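Local coordinates for protein amidase, hydantoinase/carbamoylase family (Paraburkholderia phymatum, PDB 6C0D) that probably hydrolyses N-carbamoyl-L-amino acids as a zinc-dependent, homodimeric amidase of the peptidase M20 family, at residues 217-222 and 331-336; 139-144 and 366-371; 262-267 and 294-299. One frame throughout, in Å; residues are numbered along the deposited sequence.

Contact 1 (217-222 and 331-336)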
loop_
_atom_site.group_PDB
_atom_site.type_symbol
_atom_site.label_atom_id
_atom_site.label_comp_id
_atom_site.label_asym_id
_atom_site.label_seq_id
_atom_site.Cartn_x
_atom_site.Cartn_y
_atom_site.Cartn_z
ATOM N N VAL A 217 -19.366 -10.563 -18.684
ATOM C CA VAL A 217 -19.202 -9.110 -18.560
ATOM C C VAL A 217 -17.923 -8.665 -19.258
ATOM O O VAL A 217 -16.950 -9.421 -19.376
ATOM C CB VAL A 217 -19.183 -8.667 -17.081
ATOM C CG1 VAL A 217 -20.548 -8.936 -16.409
ATOM C CG2 VAL A 217 -18.048 -9.379 -16.352
ATOM N N GLY A 218 -17.943 -7.430 -19.772
ATOM C CA GLY A 218 -16.713 -6.788 -20.184
ATOM C C GLY A 218 -15.951 -6.249 -18.981
ATOM O O GLY A 218 -16.502 -6.143 -17.882
ATOM N N ILE A 219 -14.674 -5.923 -19.192
ATOM C CA ILE A 219 -13.765 -5.529 -18.105
ATOM C C ILE A 219 -12.943 -4.312 -18.522
ATOM O O ILE A 219 -12.507 -4.208 -19.676
ATOM C CB ILE A 219 -12.822 -6.690 -17.711
ATOM C CG1 ILE A 219 -13.644 -7.950 -17.358
ATOM C CG2 ILE A 219 -11.961 -6.291 -16.486
ATOM C CD1 ILE A 219 -12.822 -9.228 -17.201
ATOM N N ARG A 220 -12.709 -3.396 -17.565
ATOM C CA ARG A 220 -11.726 -2.332 -17.718
ATOM C C ARG A 220 -10.836 -2.309 -16.484
ATOM O O ARG A 220 -11.309 -2.553 -15.368
ATOM C CB ARG A 220 -12.381 -0.956 -17.890
ATOM C CG ARG A 220 -13.095 -0.779 -19.214
ATOM C CD ARG A 220 -12.107 -0.798 -20.388
ATOM N NE ARG A 220 -12.789 -0.460 -21.639
ATOM C CZ ARG A 220 -13.523 -1.314 -22.357
ATOM N NH1 ARG A 220 -13.661 -2.589 -21.991
ATOM N NH2 ARG A 220 -14.114 -0.889 -23.458
ATOM N N GLU A 221 -9.549 -2.032 -16.700
ATOM C CA GLU A 221 -8.595 -1.855 -15.609
ATOM C C GLU A 221 -7.787 -0.593 -15.855
ATOM O O GLU A 221 -7.427 -0.296 -16.995
ATOM C CB GLU A 221 -7.671 -3.069 -15.491
ATOM C CG GLU A 221 -8.434 -4.291 -14.946
ATOM C CD GLU A 221 -7.600 -5.549 -14.903
ATOM O OE1 GLU A 221 -6.630 -5.659 -15.679
ATOM O OE2 GLU A 221 -7.917 -6.427 -14.090
ATOM N N PHE A 222 -7.515 0.151 -14.780
ATOM C CA PHE A 222 -6.744 1.382 -14.864
ATOM C C PHE A 222 -5.846 1.499 -13.646
ATOM O O PHE A 222 -6.174 0.998 -12.563
ATOM C CB PHE A 222 -7.638 2.623 -14.900
ATOM C CG PHE A 222 -8.461 2.745 -16.150
ATOM C CD1 PHE A 222 -7.981 3.458 -17.239
ATOM C CD2 PHE A 222 -9.728 2.187 -16.218
ATOM C CE1 PHE A 222 -8.737 3.585 -18.390
ATOM C CE2 PHE A 222 -10.490 2.295 -17.386
ATOM C CZ PHE A 222 -9.992 3.009 -18.463
ATOM N N GLY A 331 -5.470 -5.314 -21.966
ATOM C CA GLY A 331 -6.366 -6.428 -21.753
ATOM C C GLY A 331 -7.812 -6.082 -21.472
ATOM O O GLY A 331 -8.512 -6.905 -20.873
ATOM N N ALA A 332 -8.277 -4.900 -21.868
ATOM C CA ALA A 332 -9.702 -4.592 -21.788
ATOM C C ALA A 332 -10.511 -5.627 -22.572
ATOM O O ALA A 332 -10.070 -6.139 -23.601
ATOM C CB ALA A 332 -9.971 -3.190 -22.346
ATOM N N GLU A 333 -11.712 -5.920 -22.094
ATOM C CA GLU A 333 -12.578 -6.894 -22.746
ATOM C C GLU A 333 -13.968 -6.300 -22.911
ATOM O O GLU A 333 -14.425 -5.533 -22.058
ATOM C CB GLU A 333 -12.636 -8.204 -21.939
ATOM C CG GLU A 333 -11.295 -8.917 -21.822
ATOM C CD GLU A 333 -11.330 -10.123 -20.877
ATOM O OE1 GLU A 333 -12.411 -10.445 -20.338
ATOM O OE2 GLU A 333 -10.268 -10.753 -20.674
ATOM N N GLU A 334 -14.639 -6.634 -24.045
ATOM C CA GLU A 334 -16.018 -6.221 -24.237
ATOM C C GLU A 334 -16.956 -7.287 -23.687
ATOM O O GLU A 334 -16.575 -8.459 -23.587
ATOM C CB GLU A 334 -16.300 -6.007 -25.731
ATOM C CG GLU A 334 -15.517 -4.821 -26.335
ATOM C CD GLU A 334 -15.769 -3.546 -25.547
ATOM O OE1 GLU A 334 -16.892 -3.011 -25.642
ATOM O OE2 GLU A 334 -14.869 -3.098 -24.805
ATOM N N PRO A 335 -18.188 -6.922 -23.326
ATOM C CA PRO A 335 -19.187 -7.951 -22.993
ATOM C C PRO A 335 -19.395 -8.894 -24.171
ATOM O O PRO A 335 -19.272 -8.509 -25.339
ATOM C CB PRO A 335 -20.460 -7.144 -22.707
ATOM C CG PRO A 335 -19.954 -5.694 -22.395
ATOM C CD PRO A 335 -18.747 -5.556 -23.286
ATOM N N VAL A 336 -19.714 -10.145 -23.853
ATOM C CA VAL A 336 -19.932 -11.180 -24.866
ATOM C C VAL A 336 -21.247 -11.863 -24.519
ATOM O O VAL A 336 -21.353 -12.511 -23.471
ATOM C CB VAL A 336 -18.777 -12.192 -24.938
ATOM C CG1 VAL A 336 -19.143 -13.341 -25.899
ATOM C CG2 VAL A 336 -17.483 -11.512 -25.428
HETATM O O HOH W 1 -14.817 -11.016 -20.292
#
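Ile219 O is gripped twice: Glu333 N donates to it at 3.1 Å with an almost straight N-H, and Arg220 NH1 reaches back to it from well above the carbonyl plane. With Ile219 N donating to Glu333 O at 2.9 Å, this makes Ile219 and Glu333 a hydrogen-bonded antiparallel pair, a single beta bridge by which the loop 331-336 joins strand 210-227, probably part of the smaller, dimerisation domain of this M20 enzyme.

The bend at chi2 (-66°) of Arg220 turns CD back toward loop 331-336, and NH1 reaches both carbonyl oxygens of the bridge, weakly in the case of Glu333 O. NH2 makes a salt bridge to Glu334 OE2, 2.7 Å away, on its syn lone pair, and NH1 adds a weak bond to that oxygen. The guanidinium and carboxylate planes are turned 57° apart, and Ala332 CB lies over one guanidinium face. NE pairs with Glu306 of helix 299-317, so all three guanidinium nitrogens have a partner.

Gly218 CA sits 3.2 Å from Glu333 O, where any CB would clash, and the Pro335 ring packs against Gly218 N. Ile219 and Glu333 point the same way, side by side, with Ile219 CD1 3.4 Å from Glu333 OE1.

Contact 2 (139-144 and 366-371)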
loop_
_atom_site.group_PDB
_atom_site.type_symbol
_atom_site.label_atom_id
_atom_site.label_comp_id
_atom_site.label_asym_id
_atom_site.label_seq_id
_atom_site.Cartn_x
_atom_site.Cartn_y
_atom_site.Cartn_z
ATOM N N SER A 139 -0.310 -18.743 -21.126
ATOM C CA SER A 139 -0.995 -17.784 -21.988
ATOM C C SER A 139 -2.490 -18.029 -21.857
ATOM O O SER A 139 -2.972 -19.100 -22.240
ATOM C CB SER A 139 -0.538 -17.943 -23.441
ATOM O OG SER A 139 -1.117 -16.966 -24.285
ATOM N N SER A 140 -3.220 -17.047 -21.326
ATOM C CA SER A 140 -4.623 -17.263 -20.993
ATOM C C SER A 140 -5.445 -17.615 -22.228
ATOM O O SER A 140 -5.275 -17.028 -23.303
ATOM C CB SER A 140 -5.205 -16.027 -20.305
ATOM O OG SER A 140 -4.641 -15.857 -19.016
ATOM N N PHE A 141 -6.327 -18.598 -22.054
ATOM C CA PHE A 141 -7.253 -19.096 -23.085
ATOM C C PHE A 141 -6.517 -19.672 -24.296
ATOM O O PHE A 141 -7.054 -19.681 -25.408
ATOM C CB PHE A 141 -8.240 -18.015 -23.539
ATOM C CG PHE A 141 -8.959 -17.321 -22.409
ATOM C CD1 PHE A 141 -9.923 -17.978 -21.669
ATOM C CD2 PHE A 141 -8.668 -15.997 -22.102
ATOM C CE1 PHE A 141 -10.590 -17.332 -20.632
ATOM C CE2 PHE A 141 -9.320 -15.345 -21.063
ATOM C CZ PHE A 141 -10.285 -16.017 -20.330
ATOM N N LEU A 142 -5.295 -20.172 -24.087
ATOM C CA LEU A 142 -4.536 -20.759 -25.188
ATOM C C LEU A 142 -5.363 -21.791 -25.948
ATOM O O LEU A 142 -5.379 -21.800 -27.184
ATOM C CB LEU A 142 -3.249 -21.397 -24.657
ATOM C CG LEU A 142 -2.398 -22.160 -25.681
ATOM C CD1 LEU A 142 -1.805 -21.218 -26.731
ATOM C CD2 LEU A 142 -1.298 -22.961 -24.993
ATOM N N GLY A 143 -6.090 -22.643 -25.224
ATOM C CA GLY A 143 -6.794 -23.731 -25.885
ATOM C C GLY A 143 -7.979 -23.265 -26.712
ATOM O O GLY A 143 -8.156 -23.686 -27.863
ATOM N N SER A 144 -8.833 -22.417 -26.132
ATOM C CA SER A 144 -9.996 -21.969 -26.894
ATOM C C SER A 144 -9.585 -21.033 -28.028
ATOM O O SER A 144 -10.196 -21.067 -29.102
ATOM C CB SER A 144 -11.036 -21.316 -25.973
ATOM O OG SER A 144 -10.462 -20.322 -25.136
ATOM N N SER A 366 -14.433 -14.321 -16.445
ATOM C CA SER A 366 -14.149 -14.725 -17.814
ATOM C C SER A 366 -14.035 -16.247 -17.917
ATOM O O SER A 366 -13.731 -16.940 -16.946
ATOM C CB SER A 366 -12.866 -14.053 -18.317
ATOM O OG SER A 366 -11.766 -14.300 -17.466
ATOM N N HIS A 367 -14.283 -16.761 -19.121
ATOM C CA HIS A 367 -14.328 -18.198 -19.389
ATOM C C HIS A 367 -13.964 -18.435 -20.846
ATOM O O HIS A 367 -14.050 -17.527 -21.669
ATOM C CB HIS A 367 -15.718 -18.808 -19.149
ATOM C CG HIS A 367 -16.248 -18.574 -17.771
ATOM N ND1 HIS A 367 -15.770 -19.254 -16.673
ATOM C CD2 HIS A 367 -17.201 -17.727 -17.308
ATOM C CE1 HIS A 367 -16.401 -18.834 -15.589
ATOM N NE2 HIS A 367 -17.281 -17.915 -15.947
ATOM N N ASP A 368 -13.574 -19.674 -21.156
ATOM C CA ASP A 368 -13.358 -20.055 -22.554
ATOM C C ASP A 368 -14.564 -19.723 -23.429
ATOM O O ASP A 368 -14.403 -19.415 -24.615
ATOM C CB ASP A 368 -13.054 -21.549 -22.656
ATOM C CG ASP A 368 -11.680 -21.893 -22.115
ATOM O OD1 ASP A 368 -10.695 -21.324 -22.615
ATOM O OD2 ASP A 368 -11.600 -22.714 -21.176
ATOM N N ALA A 369 -15.773 -19.776 -22.868
ATOM C CA ALA A 369 -16.971 -19.493 -23.657
ATOM C C ALA A 369 -16.940 -18.095 -24.263
ATOM O O ALA A 369 -17.562 -17.859 -25.304
ATOM C CB ALA A 369 -18.225 -19.649 -22.793
ATOM N N GLN A 370 -16.252 -17.144 -23.624
ATOM C CA GLN A 370 -16.219 -15.807 -24.206
ATOM C C GLN A 370 -15.422 -15.790 -25.507
ATOM O O GLN A 370 -15.680 -14.950 -26.381
ATOM C CB GLN A 370 -15.640 -14.799 -23.208
ATOM C CG GLN A 370 -14.149 -14.764 -23.148
ATOM C CD GLN A 370 -13.662 -13.961 -21.965
ATOM O OE1 GLN A 370 -14.344 -13.892 -20.949
ATOM N NE2 GLN A 370 -12.485 -13.352 -22.091
ATOM N N VAL A 371 -14.438 -16.681 -25.637
ATOM C CA VAL A 371 -13.676 -16.801 -26.879
ATOM C C VAL A 371 -14.495 -17.543 -27.934
ATOM O O VAL A 371 -14.572 -17.128 -29.099
ATOM C CB VAL A 371 -12.337 -17.513 -26.603
ATOM C CG1 VAL A 371 -11.617 -17.896 -27.912
ATOM C CG2 VAL A 371 -11.436 -16.638 -25.717
HETATM O O HOH W 2 -8.224 -22.216 -23.168
#
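The Phe141 ring meets the 366-371 segment with its rim: Asp368 OD1 lies near the ring plane 3.6 Å from Phe141 CD1, and in one of its two modelled conformers Ser366 OG also comes near that plane, by Phe141 CZ. The carboxylate of Asp368 stands almost upright to the ring, the two planes 82° apart. Next to CD1, Phe141 CE1 touches the His367 carbonyl group. The Gln370 amide comes in obliquely, its NE2 near CZ and CE2, and Val371 CG2 approaches the root of the side chain at Phe141 CB.

This is a meeting of two helix starts beside the metal centre of the M20 catalytic domain. Phe141 is the N-cap residue of helix 142-148 and the third residue of a type II turn from Ser139 to Leu142, and its CB points at the first turn of helix 368-372. CB of His367 points away from the contact, and its side chain lies about 4 Å from the zinc ion and meets the ring of His196, a zinc ligand; Asp368 comes near His89, another ligand.

The polar link is Ser144 OG, which donates to Asp368 OD1 at 2.7 Å, on the anti side and 20° out of the carboxylate plane. OG sits between the backbone N and the carbonyl carbon (chi1 51°), and Val371 CB packs against it at 3.7 Å. The same Asp368 oxygen accepts a second hydrogen bond, from a water, which in turn accepts from Ser144 N, so one carboxylate oxygen serves both the hydroxyl and the backbone of Ser144. Beyond it, Val371 CG1 lies 3.7 Å from Ser144 O.

Contact 3 (262-267 and 294-299). With EDO (1,2-ethanediol), chain F.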
loop_
_atom_site.group_PDB
_atom_site.type_symbol
_atom_site.label_atom_id
_atom_site.label_comp_id
_atom_site.label_asym_id
_atom_site.label_seq_id
_atom_site.Cartn_x
_atom_site.Cartn_y
_atom_site.Cartn_z
ATOM N N LEU A 262 -24.428 5.625 -12.747
ATOM C CA LEU A 262 -24.547 4.874 -13.998
ATOM C C LEU A 262 -24.943 3.418 -13.793
ATOM O O LEU A 262 -25.471 2.793 -14.726
ATOM C CB LEU A 262 -23.220 4.912 -14.765
ATOM C CG LEU A 262 -22.742 6.283 -15.250
ATOM C CD1 LEU A 262 -21.293 6.202 -15.707
ATOM C CD2 LEU A 262 -23.651 6.776 -16.383
ATOM N N ALA A 263 -24.698 2.877 -12.602
ATOM C CA ALA A 263 -24.777 1.453 -12.332
ATOM C C ALA A 263 -26.223 0.958 -12.272
ATOM O O ALA A 263 -27.151 1.708 -11.965
ATOM C CB ALA A 263 -24.106 1.140 -10.987
ATOM N N ASP A 264 -26.402 -0.340 -12.550
ATOM C CA ASP A 264 -27.568 -1.054 -12.042
ATOM C C ASP A 264 -27.072 -2.028 -10.972
ATOM O O ASP A 264 -25.905 -1.983 -10.574
ATOM C CB ASP A 264 -28.373 -1.722 -13.177
ATOM C CG ASP A 264 -27.667 -2.897 -13.827
ATOM O OD1 ASP A 264 -26.612 -3.373 -13.349
ATOM O OD2 ASP A 264 -28.193 -3.372 -14.856
ATOM N N ALA A 265 -27.945 -2.930 -10.515
ATOM C CA ALA A 265 -27.566 -3.778 -9.384
ATOM C C ALA A 265 -26.436 -4.742 -9.722
ATOM O O ALA A 265 -25.780 -5.252 -8.800
ATOM C CB ALA A 265 -28.780 -4.568 -8.874
ATOM N N ASP A 266 -26.183 -4.993 -11.010
ATOM C CA ASP A 266 -25.159 -5.950 -11.409
ATOM C C ASP A 266 -23.801 -5.310 -11.687
ATOM O O ASP A 266 -22.795 -6.023 -11.708
ATOM C CB ASP A 266 -25.597 -6.731 -12.662
ATOM C CG ASP A 266 -26.776 -7.672 -12.402
ATOM O OD1 ASP A 266 -27.076 -7.963 -11.226
ATOM O OD2 ASP A 266 -27.389 -8.134 -13.390
ATOM N N THR A 267 -23.746 -4.003 -11.921
ATOM C CA THR A 267 -22.467 -3.342 -12.190
ATOM C C THR A 267 -21.512 -3.553 -11.017
ATOM O O THR A 267 -21.933 -3.491 -9.864
ATOM C CB THR A 267 -22.709 -1.847 -12.400
ATOM O OG1 THR A 267 -23.784 -1.670 -13.341
ATOM C CG2 THR A 267 -21.444 -1.130 -12.919
ATOM N N PHE A 294 -13.341 -2.327 -13.286
ATOM C CA PHE A 294 -14.797 -2.357 -13.279
ATOM C C PHE A 294 -15.292 -3.258 -14.404
ATOM O O PHE A 294 -14.586 -3.522 -15.385
ATOM C CB PHE A 294 -15.441 -0.954 -13.345
ATOM C CG PHE A 294 -14.983 -0.078 -14.493
ATOM C CD1 PHE A 294 -13.895 0.778 -14.332
ATOM C CD2 PHE A 294 -15.694 -0.043 -15.697
ATOM C CE1 PHE A 294 -13.492 1.629 -15.367
ATOM C CE2 PHE A 294 -15.292 0.813 -16.746
ATOM C CZ PHE A 294 -14.193 1.648 -16.573
ATOM N N ARG A 295 -16.504 -3.777 -14.209
ATOM C CA ARG A 295 -17.083 -4.764 -15.120
ATOM C C ARG A 295 -18.568 -4.508 -15.268
ATOM O O ARG A 295 -19.232 -4.092 -14.317
ATOM C CB ARG A 295 -16.897 -6.211 -14.623
ATOM C CG ARG A 295 -15.469 -6.548 -14.189
ATOM C CD ARG A 295 -15.310 -8.050 -13.926
ATOM N NE ARG A 295 -14.070 -8.328 -13.196
ATOM C CZ ARG A 295 -13.410 -9.480 -13.242
ATOM N NH1 ARG A 295 -13.864 -10.476 -13.995
ATOM N NH2 ARG A 295 -12.281 -9.632 -12.555
ATOM N N ASP A 296 -19.091 -4.799 -16.462
ATOM C CA ASP A 296 -20.520 -4.687 -16.681
ATOM C C ASP A 296 -20.885 -5.491 -17.928
ATOM O O ASP A 296 -20.069 -5.656 -18.835
ATOM C CB ASP A 296 -20.951 -3.228 -16.841
ATOM C CG ASP A 296 -22.437 -3.042 -16.611
ATOM O OD1 ASP A 296 -22.860 -3.119 -15.431
ATOM O OD2 ASP A 296 -23.191 -2.864 -17.601
ATOM N N ALA A 297 -22.122 -5.974 -17.960
ATOM C CA ALA A 297 -22.600 -6.717 -19.129
ATOM C C ALA A 297 -23.070 -5.817 -20.261
ATOM O O ALA A 297 -23.258 -6.304 -21.388
ATOM C CB ALA A 297 -23.760 -7.629 -18.720
ATOM N N ASN A 298 -23.293 -4.527 -19.990
ATOM C CA ASN A 298 -23.893 -3.624 -20.962
ATOM C C ASN A 298 -22.806 -2.768 -21.605
ATOM O O ASN A 298 -22.184 -1.942 -20.908
ATOM C CB ASN A 298 -24.944 -2.745 -20.280
ATOM C CG ASN A 298 -25.740 -1.897 -21.271
ATOM O OD1 ASN A 298 -25.197 -1.022 -21.926
ATOM N ND2 ASN A 298 -27.037 -2.153 -21.366
ATOM N N PRO A 299 -22.520 -2.923 -22.900
ATOM C CA PRO A 299 -21.400 -2.165 -23.476
ATOM C C PRO A 299 -21.581 -0.660 -23.381
ATOM O O PRO A 299 -20.593 0.058 -23.181
ATOM C CB PRO A 299 -21.354 -2.653 -24.939
ATOM C CG PRO A 299 -22.671 -3.284 -25.186
ATOM C CD PRO A 299 -23.151 -3.833 -23.887
HETATM C C1 EDO F . -21.521 -9.996 -11.772
HETATM O O1 EDO F . -20.606 -9.021 -12.337
HETATM C C2 EDO F . -22.019 -9.585 -10.385
HETATM O O2 EDO F . -23.120 -8.673 -10.486
HETATM O O HOH W 3 -25.128 -4.545 -15.298
HETATM O O HOH W 4 -21.285 -6.750 -13.755
#
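Two aspartates come close here, Asp264 OD1 and Asp296 OD1 just 4.3 Å apart, with a water hydrogen-bonding to both. That water, 2.7 Å from either oxygen, probably eases the repulsion, and Arg301 adds positive charge through a salt bridge to Asp296 OD2.

The direct bond across the contact runs from Thr267 OG1 to Asp296 OD1 and is 2.7 Å long; OD1 is met on its syn side, 35° out of the carboxylate plane. Chi1 of Asp296 (-161°) sets CG anti to the backbone N, 3.8 Å from Thr267 OG1, and OD1 also comes within 3.5 Å of the Thr267 methyl CG2. Thr267 OG1 accepts in turn from Asp264 N at 3.0 Å, which ties the hydroxyl into its own loop.

That loop, linking helix 244-262 to strand 268-277 in what is probably the dimerisation domain, contains a type I turn from Asp264 to Thr267 and rests against the end of strand 283-296. Each aspartate also forms an Asx turn: Asp264 OD1 takes Asp266 N, and Asp296 OD2 takes Asn298 N, both from above the carboxylate plane. Asn298 then caps helix 299-317.

At the other end, Asp266 O accepts from a second water at 2.6 Å and from O2 of a 1,2-ethanediol, probably a crystallisation additive, which also bonds Gly234 O of the second subunit. The same water gives a weak bond of 3.4 Å to Arg295 O.

In the fold
From the N terminus, the chain first passes 139-144, whose partner comes 222 residues later, so contact 2 closes the outermost loop. Inside it lies contact 1, joining strand 210-227 to the loop before strand 336-337, and inside that contact 3 closes the shortest loop, 262-267 onto 294-299; none crosses another. Contacts 1 and 3 share neighbouring strands, bonded through Gly218 N to Asp296 O and Arg220 N to Phe294 O. Both touch the second subunit, consistent with a place in the dimerisation domain. Contact 2 lies by the zinc site and meets contact 1 where Gln370 NE2 approaches Glu333 OE1, while contacts 2 and 3 do not touch.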